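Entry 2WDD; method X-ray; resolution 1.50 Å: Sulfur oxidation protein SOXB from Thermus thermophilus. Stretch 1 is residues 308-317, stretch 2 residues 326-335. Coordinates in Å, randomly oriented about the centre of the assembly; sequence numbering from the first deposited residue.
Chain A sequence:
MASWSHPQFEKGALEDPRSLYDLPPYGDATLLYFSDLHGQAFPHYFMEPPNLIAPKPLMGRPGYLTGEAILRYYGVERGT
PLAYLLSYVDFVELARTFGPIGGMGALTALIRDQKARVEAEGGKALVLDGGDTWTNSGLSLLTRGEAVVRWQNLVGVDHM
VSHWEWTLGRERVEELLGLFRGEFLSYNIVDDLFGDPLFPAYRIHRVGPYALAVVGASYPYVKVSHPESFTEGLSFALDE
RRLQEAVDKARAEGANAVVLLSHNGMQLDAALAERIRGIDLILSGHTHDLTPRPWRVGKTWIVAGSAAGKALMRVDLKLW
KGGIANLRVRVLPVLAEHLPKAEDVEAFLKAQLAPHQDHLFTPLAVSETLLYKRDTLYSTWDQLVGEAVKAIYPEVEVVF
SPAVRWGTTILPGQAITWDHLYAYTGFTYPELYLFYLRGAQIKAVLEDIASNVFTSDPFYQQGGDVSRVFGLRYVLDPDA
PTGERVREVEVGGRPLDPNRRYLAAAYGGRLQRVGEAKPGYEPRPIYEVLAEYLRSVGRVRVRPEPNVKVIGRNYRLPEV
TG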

# COMPACT_ATOMS: atom_id res chain seq x y z
N ALA A 308 -1.90 -5.99 -1.58
CA ALA A 308 -1.19 -7.06 -2.27
C ALA A 308 -2.00 -8.33 -2.51
O ALA A 308 -1.42 -9.41 -2.71
CB ALA A 308 0.10 -7.38 -1.50
N GLY A 309 -3.32 -8.20 -2.46
CA GLY A 309 -4.27 -9.29 -2.66
C GLY A 309 -4.44 -10.21 -1.46
O GLY A 309 -5.00 -11.30 -1.57
N LYS A 310 -3.96 -9.78 -0.31
CA LYS A 310 -4.02 -10.68 0.83
C LYS A 310 -5.39 -10.97 1.39
O LYS A 310 -5.61 -12.04 1.97
CB LYS A 310 -3.01 -10.31 1.92
CG LYS A 310 -3.35 -9.11 2.76
CD LYS A 310 -2.13 -8.68 3.61
CE LYS A 310 -1.78 -9.70 4.69
NZ LYS A 310 -0.70 -9.21 5.64
N ALA A 311 -6.32 -10.02 1.23
CA ALA A 311 -7.64 -10.18 1.80
C ALA A 311 -8.73 -9.58 0.93
O ALA A 311 -8.52 -8.59 0.24
CB ALA A 311 -7.68 -9.53 3.17
N LEU A 312 -9.92 -10.15 1.05
CA LEU A 312 -11.10 -9.60 0.41
C LEU A 312 -11.98 -9.23 1.59
O LEU A 312 -12.26 -10.07 2.46
CB LEU A 312 -11.82 -10.65 -0.44
CG LEU A 312 -13.08 -10.08 -1.09
CD1 LEU A 312 -12.73 -9.07 -2.18
CD2 LEU A 312 -13.95 -11.21 -1.66
N MET A 313 -12.34 -7.96 1.69
CA MET A 313 -13.19 -7.51 2.78
C MET A 313 -14.64 -7.63 2.36
O MET A 313 -15.05 -7.00 1.38
CB MET A 313 -12.88 -6.07 3.17
CG MET A 313 -11.91 -5.97 4.34
SD MET A 313 -10.38 -6.88 4.10
CE MET A 313 -9.67 -5.95 2.69
N ARG A 314 -15.41 -8.43 3.08
CA ARG A 314 -16.82 -8.57 2.77
C ARG A 314 -17.60 -7.72 3.76
O ARG A 314 -17.51 -7.92 4.97
CB ARG A 314 -17.29 -10.02 2.83
CG ARG A 314 -18.81 -10.13 2.62
CD ARG A 314 -19.30 -11.57 2.47
NE ARG A 314 -20.76 -11.60 2.59
CZ ARG A 314 -21.52 -12.67 2.40
NH1 ARG A 314 -20.97 -13.82 2.05
NH2 ARG A 314 -22.83 -12.58 2.57
N VAL A 315 -18.31 -6.72 3.24
CA VAL A 315 -19.07 -5.82 4.09
C VAL A 315 -20.54 -5.91 3.73
O VAL A 315 -20.96 -5.45 2.67
CB VAL A 315 -18.57 -4.37 3.96
CG1 VAL A 315 -19.29 -3.46 4.97
CG2 VAL A 315 -17.05 -4.29 4.16
N ASP A 316 -21.33 -6.49 4.63
CA ASP A 316 -22.77 -6.66 4.41
C ASP A 316 -23.49 -5.55 5.13
O ASP A 316 -23.21 -5.27 6.28
CB ASP A 316 -23.24 -8.01 4.92
CG ASP A 316 -22.45 -9.16 4.33
OD1 ASP A 316 -22.47 -9.29 3.09
OD2 ASP A 316 -21.80 -9.91 5.09
N LEU A 317 -24.37 -4.86 4.41
CA LEU A 317 -25.07 -3.71 4.95
C LEU A 317 -26.57 -3.88 5.12
O LEU A 317 -27.28 -4.23 4.17
CB LEU A 317 -24.86 -2.48 4.06
CG LEU A 317 -23.41 -2.16 3.67
CD1 LEU A 317 -23.37 -1.00 2.67
CD2 LEU A 317 -22.60 -1.85 4.92
N ASN A 326 -26.99 -1.17 10.24
CA ASN A 326 -26.01 -2.06 10.83
C ASN A 326 -25.17 -2.68 9.73
O ASN A 326 -25.52 -2.60 8.55
CB ASN A 326 -26.70 -3.14 11.67
CG ASN A 326 -25.91 -3.48 12.93
OD1 ASN A 326 -24.68 -3.44 12.94
ND2 ASN A 326 -26.63 -3.83 14.00
N LEU A 327 -24.07 -3.31 10.11
CA LEU A 327 -23.21 -3.94 9.12
C LEU A 327 -22.43 -5.10 9.70
O LEU A 327 -22.18 -5.17 10.90
CB LEU A 327 -22.22 -2.92 8.53
CG LEU A 327 -21.03 -2.51 9.40
CD1 LEU A 327 -20.12 -1.55 8.60
CD2 LEU A 327 -21.49 -1.87 10.69
N ARG A 328 -22.03 -6.01 8.82
CA ARG A 328 -21.20 -7.13 9.20
C ARG A 328 -19.94 -7.05 8.35
O ARG A 328 -20.02 -6.95 7.13
CB ARG A 328 -21.91 -8.46 8.96
CG ARG A 328 -21.11 -9.65 9.45
CD ARG A 328 -21.80 -10.97 9.13
NE ARG A 328 -21.88 -11.21 7.70
CZ ARG A 328 -22.54 -12.22 7.14
NH1 ARG A 328 -23.16 -13.12 7.90
NH2 ARG A 328 -22.56 -12.35 5.82
N VAL A 329 -18.78 -7.07 8.99
CA VAL A 329 -17.51 -6.97 8.29
C VAL A 329 -16.74 -8.25 8.53
O VAL A 329 -16.60 -8.71 9.67
CB VAL A 329 -16.69 -5.77 8.83
CG1 VAL A 329 -15.28 -5.77 8.25
CG2 VAL A 329 -17.41 -4.45 8.58
N ARG A 330 -16.22 -8.83 7.45
CA ARG A 330 -15.40 -10.02 7.56
C ARG A 330 -14.20 -9.87 6.65
O ARG A 330 -14.34 -9.61 5.46
CB ARG A 330 -16.18 -11.27 7.17
CG ARG A 330 -17.28 -11.63 8.16
CD ARG A 330 -16.71 -12.05 9.51
NE ARG A 330 -17.76 -12.50 10.42
CZ ARG A 330 -18.39 -11.71 11.28
NH1 ARG A 330 -18.06 -10.43 11.35
NH2 ARG A 330 -19.34 -12.19 12.07
N VAL A 331 -13.01 -10.06 7.22
CA VAL A 331 -11.78 -10.06 6.45
C VAL A 331 -11.60 -11.49 5.99
O VAL A 331 -11.39 -12.39 6.80
CB VAL A 331 -10.59 -9.63 7.34
CG1 VAL A 331 -9.25 -9.88 6.60
CG2 VAL A 331 -10.72 -8.15 7.74
N LEU A 332 -11.74 -11.72 4.68
CA LEU A 332 -11.59 -13.07 4.13
C LEU A 332 -10.18 -13.30 3.59
O LEU A 332 -9.77 -12.68 2.61
CB LEU A 332 -12.61 -13.32 3.02
CG LEU A 332 -14.06 -13.00 3.40
CD1 LEU A 332 -14.96 -13.19 2.18
CD2 LEU A 332 -14.51 -13.89 4.56
N PRO A 333 -9.40 -14.18 4.24
CA PRO A 333 -8.04 -14.40 3.74
C PRO A 333 -8.00 -15.01 2.34
O PRO A 333 -8.72 -15.97 2.05
CB PRO A 333 -7.43 -15.36 4.78
CG PRO A 333 -8.35 -15.27 5.99
CD PRO A 333 -9.71 -15.00 5.42
N VAL A 334 -7.19 -14.43 1.46
CA VAL A 334 -7.01 -14.98 0.12
C VAL A 334 -5.85 -15.98 0.20
O VAL A 334 -4.68 -15.61 0.10
CB VAL A 334 -6.73 -13.88 -0.92
CG1 VAL A 334 -6.55 -14.49 -2.31
CG2 VAL A 334 -7.86 -12.88 -0.95
N LEU A 335 -6.18 -17.25 0.46
CA LEU A 335 -5.16 -18.28 0.60
C LEU A 335 -5.24 -19.23 -0.58
O LEU A 335 -6.17 -20.02 -0.68
CB LEU A 335 -5.34 -19.04 1.91
CG LEU A 335 -5.12 -18.22 3.20
CD1 LEU A 335 -5.70 -18.96 4.38
CD2 LEU A 335 -3.64 -17.95 3.41

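Residues 311-317 and 326-333 are neighbouring antiparallel strands: their N-to-C directions differ by 155°, and their axes approach to 4.6 Å. The CA-CA spacing alternates along the ladder, and the alternation identifies the pair types. Hydrogen-bonded pairs sit wider, as between Arg-314 CA and Arg-330 CA at 5.2 Å, whereas non-hydrogen-bonded pairs draw in, as between Val-315 CA and Val-329 CA at 4.6 Å. Each wide pair carries two backbone bonds. Leu-312 N reaches Leu-332 O at 3.0 Å, and Leu-332 N returns to Leu-312 O at 2.8 Å; Arg-314 with Arg-330 and Asp-316 with Arg-328 repeat the pattern. In the narrow pairs a CA can approach a carbonyl instead, closest at Leu-327 CA to Asp-316 O, 3.1 Å.

One face of this two-stranded surface is apolar, and its side chains interlock partly along the diagonal. The small Ala-311 leaves room beside its CB, and a methyl of Val-331 occupies it, with Ala-311 CB 3.8 Å from Val-331 CG1. Val-331 CG1 also lies 4.1 Å from Met-313 SD, and Val-331 CG2 lies 3.9 Å from the same sulfur, so both methyls meet the methionine. Ala-311 CB and Met-313 SD are 3.9 Å apart, and Val-331 lies across the pair. Val-315 is placed similarly, its CG1 lying 4.2 Å from both Val-329 CG2 and Leu-327 CD1. Leu-317 completes the row by bringing its end back across the gap, so that Leu-317 CD2 packs 3.8 Å from Leu-327 CB.

The opposite face begins with Leu-312 and Leu-332 and then becomes charged. Leu-312 CD2 and Leu-332 CD1 are 4.4 Å apart, a loose contact; the same Leu-332 CD1 comes 4.0 Å from Arg-314 CB, covering the aliphatic base of that arginine. Farther along, Asp-316 is the acidic centre between two arginines. Its OD2 takes hydrogen bonds from Arg-328 NH2 at 2.7 Å and Arg-328 NE at 2.9 Å, forming a salt bridge across the strands, while its OD1 lies 2.9 Å from Arg-314 NE in a second salt bridge within its own strand. This shared carboxylate helps explain how Arg-314 NH2 and Arg-328 NH2 can lie only 3.3 Å apart despite their like charge. Arg-328 NH2 lies over one face of the Arg-314 guanidinium.

Beyond the paired strands, Val-334 N bonds to Lys-310 O at 2.9 Å, nearly linearly at 171°. Val-334 points toward the first stretch, with its CB 3.2 Å from Gly-309 O and its CG2 3.9 Å from Ala-311 CA, filling the space beside this turn.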